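Local coordinates for protein UDP-N-acetylglucosamine 3-dehydrogenase (Acidithiobacillus ferrooxidans, PDB 7BVJ) that catalyses the NAD(+)-dependent oxidation of the glucosamine 3-position of UDP-N-acetylglucosamine to a ketone, a step in lipid A biosynthesis, at residues A[152-166]-A[205-217]. Sequence-based numbering, arbitrary orientation.
Sequences SLDIDVIMDLMIHDL and TVANLAASRVVRE
Leu209, Ala211 and Arg213, alternate residues on one face of strand 206-212 and the corner that follows it, face helix 157-166 and the loop leading into it. The short axes of helix and strand run roughly antiparallel, at 146°, 7.8 Å apart at closest approach, as the helix packs on the mixed sheet of the Gfo/Idh/MocA C-terminal domain. The tight part is built from apolar side chains, some laid against backbone carbonyls. Leu209 CD1 presses against Leu166 CD2 at 3.5 Å, while Met162, bent at its third torsion (-81°), lays its CE 3.2 Å from Leu209 O. The Ala211 methyl sits against the helix backbone, CB 3.6 Å from Val157 O, and meets the CB atoms of Leu161 and Met162. Beside Leu209, water bridges Ala210 O to Asp165 OD2; Asp165 OD1 salt-bridges Arg144. Toward the loop, polar, water-bridged contacts take over. Arg213, extended from CG to NE, passes Val157 CG2 nearly at a right angle, and its NH1 donates a bent bond to Ile155 O (2.8 Å, 136°). Waters join Arg213 NH1 to Leu153 O and Arg213 O to Ser152 OG, which also hydrogen-bonds Lys149 N. With NH2 salt-bridged to Asp193, the arginine ties loop to sheet, its buried charge probably balanced by that carboxylate.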
loop_
_atom_site.group_PDB
_atom_site.type_symbol
_atom_site.label_atom_id
_atom_site.label_comp_id
_atom_site.label_asym_id
_atom_site.label_seq_id
_atom_site.Cartn_x
_atom_site.Cartn_y
_atom_site.Cartn_z
ATOM N N SER A 152 -15.480 -10.169 3.117
ATOM C CA SER A 152 -14.904 -9.281 4.126
ATOM C C SER A 152 -14.307 -10.037 5.306
ATOM O O SER A 152 -13.439 -9.497 6.001
ATOM C CB SER A 152 -15.958 -8.299 4.623
ATOM O OG SER A 152 -16.227 -7.299 3.659
ATOM N N LEU A 153 -14.741 -11.271 5.545
ATOM C CA LEU A 153 -14.188 -12.038 6.650
ATOM C C LEU A 153 -12.705 -12.312 6.474
ATOM O O LEU A 153 -12.021 -12.612 7.452
ATOM C CB LEU A 153 -14.961 -13.352 6.813
ATOM C CG LEU A 153 -16.325 -13.166 7.486
ATOM C CD1 LEU A 153 -16.899 -14.497 8.000
ATOM C CD2 LEU A 153 -16.231 -12.139 8.606
ATOM N N ASP A 154 -12.187 -12.210 5.255
ATOM C CA ASP A 154 -10.762 -12.359 5.015
ATOM C C ASP A 154 -10.051 -11.016 4.878
ATOM O O ASP A 154 -8.924 -10.970 4.377
ATOM C CB ASP A 154 -10.533 -13.221 3.774
ATOM C CG ASP A 154 -11.109 -14.617 3.932
ATOM O OD1 ASP A 154 -12.064 -14.964 3.201
ATOM O OD2 ASP A 154 -10.618 -15.362 4.805
ATOM N N ILE A 155 -10.687 -9.926 5.303
ATOM C CA ILE A 155 -10.078 -8.598 5.307
ATOM C C ILE A 155 -9.541 -8.350 6.707
ATOM O O ILE A 155 -10.323 -8.170 7.654
ATOM C CB ILE A 155 -11.076 -7.502 4.917
ATOM C CG1 ILE A 155 -11.489 -7.613 3.458
ATOM C CG2 ILE A 155 -10.487 -6.130 5.197
ATOM C CD1 ILE A 155 -12.624 -6.693 3.092
ATOM N N ASP A 156 -8.213 -8.333 6.850
ATOM C CA ASP A 156 -7.597 -8.008 8.133
ATOM C C ASP A 156 -7.670 -6.496 8.316
ATOM O O ASP A 156 -7.026 -5.739 7.584
ATOM C CB ASP A 156 -6.160 -8.523 8.194
ATOM C CG ASP A 156 -5.531 -8.381 9.574
ATOM O OD1 ASP A 156 -5.564 -7.269 10.171
ATOM O OD2 ASP A 156 -4.973 -9.391 10.056
ATOM N N VAL A 157 -8.456 -6.061 9.295
ATOM C CA VAL A 157 -8.767 -4.645 9.472
ATOM C C VAL A 157 -7.499 -3.799 9.629
ATOM O O VAL A 157 -7.439 -2.670 9.142
ATOM C CB VAL A 157 -9.749 -4.515 10.658
ATOM C CG1 VAL A 157 -9.657 -3.202 11.362
ATOM C CG2 VAL A 157 -11.178 -4.755 10.140
ATOM N N ILE A 158 -6.464 -4.337 10.267
ATOM C CA ILE A 158 -5.204 -3.618 10.419
ATOM C C ILE A 158 -4.288 -3.834 9.218
ATOM O O ILE A 158 -3.813 -2.867 8.612
ATOM C CB ILE A 158 -4.513 -4.046 11.729
ATOM C CG1 ILE A 158 -5.485 -3.931 12.902
ATOM C CG2 ILE A 158 -3.287 -3.186 11.983
ATOM C CD1 ILE A 158 -6.044 -2.517 13.046
ATOM N N MET A 159 -4.034 -5.104 8.856
ATOM C CA MET A 159 -3.039 -5.444 7.839
ATOM C C MET A 159 -3.510 -5.174 6.412
ATOM O O MET A 159 -2.672 -5.009 5.517
ATOM C CB MET A 159 -2.623 -6.917 7.965
ATOM C CG MET A 159 -2.092 -7.337 9.344
ATOM S SD MET A 159 -0.649 -6.433 9.968
ATOM C CE MET A 159 0.302 -6.310 8.461
ATOM N N ASP A 160 -4.820 -5.124 6.170
ATOM C CA ASP A 160 -5.331 -4.879 4.828
ATOM C C ASP A 160 -5.976 -3.511 4.640
ATOM O O ASP A 160 -6.162 -3.106 3.492
ATOM C CB ASP A 160 -6.357 -5.960 4.438
ATOM C CG ASP A 160 -5.786 -7.371 4.524
ATOM O OD1 ASP A 160 -4.655 -7.600 4.036
ATOM O OD2 ASP A 160 -6.464 -8.250 5.102
ATOM N N LEU A 161 -6.372 -2.819 5.716
ATOM C CA LEU A 161 -6.960 -1.486 5.611
ATOM C C LEU A 161 -6.096 -0.430 6.282
ATOM O O LEU A 161 -5.627 0.499 5.614
ATOM C CB LEU A 161 -8.362 -1.459 6.236
ATOM C CG LEU A 161 -9.464 -2.377 5.727
ATOM C CD1 LEU A 161 -10.706 -2.176 6.565
ATOM C CD2 LEU A 161 -9.754 -2.081 4.257
ATOM N N MET A 162 -5.833 -0.573 7.581
ATOM C CA MET A 162 -5.202 0.511 8.319
ATOM C C MET A 162 -3.767 0.725 7.875
ATOM O O MET A 162 -3.242 1.844 7.977
ATOM C CB MET A 162 -5.246 0.239 9.820
ATOM C CG MET A 162 -5.056 1.507 10.630
ATOM S SD MET A 162 -4.781 1.226 12.368
ATOM C CE MET A 162 -6.464 0.975 12.973
ATOM N N ILE A 163 -3.138 -0.326 7.351
ATOM C CA ILE A 163 -1.732 -0.256 6.976
ATOM C C ILE A 163 -1.488 0.835 5.943
ATOM O O ILE A 163 -0.387 1.395 5.885
ATOM C CB ILE A 163 -1.267 -1.633 6.470
ATOM C CG1 ILE A 163 0.259 -1.705 6.428
ATOM C CG2 ILE A 163 -1.866 -1.914 5.106
ATOM C CD1 ILE A 163 0.792 -3.093 6.396
ATOM N N HIS A 164 -2.510 1.190 5.151
ATOM C CA HIS A 164 -2.381 2.309 4.211
ATOM C C HIS A 164 -2.046 3.600 4.934
ATOM O O HIS A 164 -1.078 4.299 4.594
ATOM C CB HIS A 164 -3.676 2.503 3.422
ATOM C CG HIS A 164 -3.948 1.419 2.426
ATOM N ND1 HIS A 164 -3.055 1.086 1.431
ATOM C CD2 HIS A 164 -5.010 0.591 2.274
ATOM C CE1 HIS A 164 -3.557 0.106 0.703
ATOM N NE2 HIS A 164 -4.740 -0.216 1.196
ATOM N N ASP A 165 -2.855 3.942 5.934
ATOM C CA ASP A 165 -2.673 5.207 6.623
ATOM C C ASP A 165 -1.533 5.145 7.625
ATOM O O ASP A 165 -0.863 6.158 7.846
ATOM C CB ASP A 165 -3.990 5.614 7.271
ATOM C CG ASP A 165 -5.120 5.653 6.256
ATOM O OD1 ASP A 165 -4.943 6.335 5.226
ATOM O OD2 ASP A 165 -6.153 4.971 6.460
ATOM N N LEU A 166 -1.254 3.974 8.193
ATOM C CA LEU A 166 -0.008 3.824 8.937
ATOM C C LEU A 166 1.194 4.152 8.054
ATOM O O LEU A 166 2.096 4.894 8.469
ATOM C CB LEU A 166 0.095 2.413 9.511
ATOM C CG LEU A 166 -0.887 2.121 10.664
ATOM C CD1 LEU A 166 -1.083 0.606 10.910
ATOM C CD2 LEU A 166 -0.449 2.826 11.963
ATOM N N THR A 205 4.679 13.718 16.580
ATOM C CA THR A 205 3.452 13.590 15.787
ATOM C C THR A 205 2.534 12.510 16.353
ATOM O O THR A 205 2.990 11.467 16.820
ATOM C CB THR A 205 3.758 13.240 14.324
ATOM O OG1 THR A 205 4.648 14.202 13.753
ATOM C CG2 THR A 205 2.468 13.227 13.500
ATOM N N VAL A 206 1.229 12.764 16.298
ATOM C CA VAL A 206 0.206 11.819 16.736
ATOM C C VAL A 206 -0.633 11.446 15.522
ATOM O O VAL A 206 -1.039 12.321 14.753
ATOM C CB VAL A 206 -0.675 12.410 17.859
ATOM C CG1 VAL A 206 -1.930 11.525 18.124
ATOM C CG2 VAL A 206 0.131 12.589 19.142
ATOM N N ALA A 207 -0.876 10.149 15.348
ATOM C CA ALA A 207 -1.746 9.623 14.299
ATOM C C ALA A 207 -2.919 8.900 14.940
ATOM O O ALA A 207 -2.721 8.035 15.790
ATOM C CB ALA A 207 -0.996 8.656 13.372
ATOM N N ASN A 208 -4.131 9.226 14.501
ATOM C CA ASN A 208 -5.377 8.712 15.064
ATOM C C ASN A 208 -6.128 8.060 13.905
ATOM O O ASN A 208 -6.846 8.745 13.169
ATOM C CB ASN A 208 -6.179 9.880 15.740
ATOM C CG ASN A 208 -7.612 9.510 16.055
ATOM O OD1 ASN A 208 -7.972 8.329 16.107
ATOM N ND2 ASN A 208 -8.445 10.522 16.269
ATOM N N LEU A 209 -5.957 6.741 13.748
ATOM C CA LEU A 209 -6.285 6.022 12.520
ATOM C C LEU A 209 -7.386 4.999 12.763
ATOM O O LEU A 209 -7.212 4.075 13.563
ATOM C CB LEU A 209 -5.050 5.307 11.968
ATOM C CG LEU A 209 -3.800 6.182 11.882
ATOM C CD1 LEU A 209 -2.675 5.392 11.224
ATOM C CD2 LEU A 209 -4.148 7.417 11.069
ATOM N N ALA A 210 -8.488 5.128 12.032
ATOM C CA ALA A 210 -9.631 4.238 12.170
ATOM C C ALA A 210 -9.797 3.389 10.914
ATOM O O ALA A 210 -9.548 3.853 9.798
ATOM C CB ALA A 210 -10.908 5.040 12.454
ATOM N N ALA A 211 -10.206 2.138 11.098
ATOM C CA ALA A 211 -10.492 1.270 9.968
ATOM C C ALA A 211 -11.656 0.355 10.329
ATOM O O ALA A 211 -11.792 -0.054 11.480
ATOM C CB ALA A 211 -9.255 0.453 9.563
ATOM N N SER A 212 -12.507 0.064 9.344
ATOM C CA SER A 212 -13.682 -0.781 9.537
ATOM C C SER A 212 -14.010 -1.536 8.249
ATOM O O SER A 212 -13.838 -1.012 7.140
ATOM C CB SER A 212 -14.903 0.034 9.969
ATOM O OG SER A 212 -16.049 -0.806 10.062
ATOM N N ARG A 213 -14.508 -2.764 8.415
ATOM C CA ARG A 213 -14.969 -3.592 7.306
ATOM C C ARG A 213 -16.470 -3.860 7.351
ATOM O O ARG A 213 -16.956 -4.722 6.609
ATOM C CB ARG A 213 -14.203 -4.924 7.270
ATOM C CG ARG A 213 -14.342 -5.745 8.517
ATOM C CD ARG A 213 -13.657 -7.090 8.402
ATOM N NE ARG A 213 -13.959 -7.913 9.568
ATOM C CZ ARG A 213 -13.282 -8.996 9.928
ATOM N NH1 ARG A 213 -12.258 -9.413 9.201
ATOM N NH2 ARG A 213 -13.643 -9.669 11.017
ATOM N N VAL A 214 -17.222 -3.141 8.180
ATOM C CA VAL A 214 -18.654 -3.390 8.313
ATOM C C VAL A 214 -19.504 -2.124 8.185
ATOM O O VAL A 214 -20.582 -2.045 8.780
ATOM C CB VAL A 214 -18.949 -4.077 9.661
ATOM C CG1 VAL A 214 -18.359 -5.472 9.695
ATOM C CG2 VAL A 214 -18.416 -3.225 10.827
ATOM N N VAL A 215 -19.047 -1.112 7.444
ATOM C CA VAL A 215 -19.835 0.125 7.382
ATOM C C VAL A 215 -20.927 -0.000 6.324
ATOM O O VAL A 215 -20.938 -0.953 5.534
ATOM C CB VAL A 215 -18.965 1.366 7.102
ATOM C CG1 VAL A 215 -18.287 1.853 8.375
ATOM C CG2 VAL A 215 -17.966 1.077 6.011
ATOM N N ARG A 216 -21.855 0.964 6.307
ATOM C CA ARG A 216 -22.859 1.025 5.246
ATOM C C ARG A 216 -22.232 1.451 3.922
ATOM O O ARG A 216 -22.227 0.691 2.942
ATOM C CB ARG A 216 -23.979 1.995 5.635
ATOM C CG ARG A 216 -24.767 1.617 6.882
ATOM C CD ARG A 216 -26.255 1.912 6.706
ATOM N NE ARG A 216 -26.839 1.088 5.648
ATOM C CZ ARG A 216 -28.117 0.730 5.595
ATOM N NH1 ARG A 216 -28.956 1.130 6.543
ATOM N NH2 ARG A 216 -28.561 -0.027 4.594
ATOM N N GLU A 217 -21.685 2.664 3.876
ATOM C CA GLU A 217 -21.086 3.164 2.649
ATOM C C GLU A 217 -19.583 3.377 2.829
ATOM O O GLU A 217 -19.120 3.701 3.930
ATOM C CB GLU A 217 -21.745 4.482 2.216
ATOM C CG GLU A 217 -21.407 5.679 3.104
ATOM C CD GLU A 217 -22.249 5.728 4.373
ATOM O OE1 GLU A 217 -22.912 6.766 4.604
ATOM O OE2 GLU A 217 -22.250 4.730 5.135
HETATM O O HOH W 1 -15.219 -4.961 3.824
HETATM O O HOH W 2 -11.760 -12.464 10.336
HETATM O O HOH W 3 -6.854 3.945 8.724
#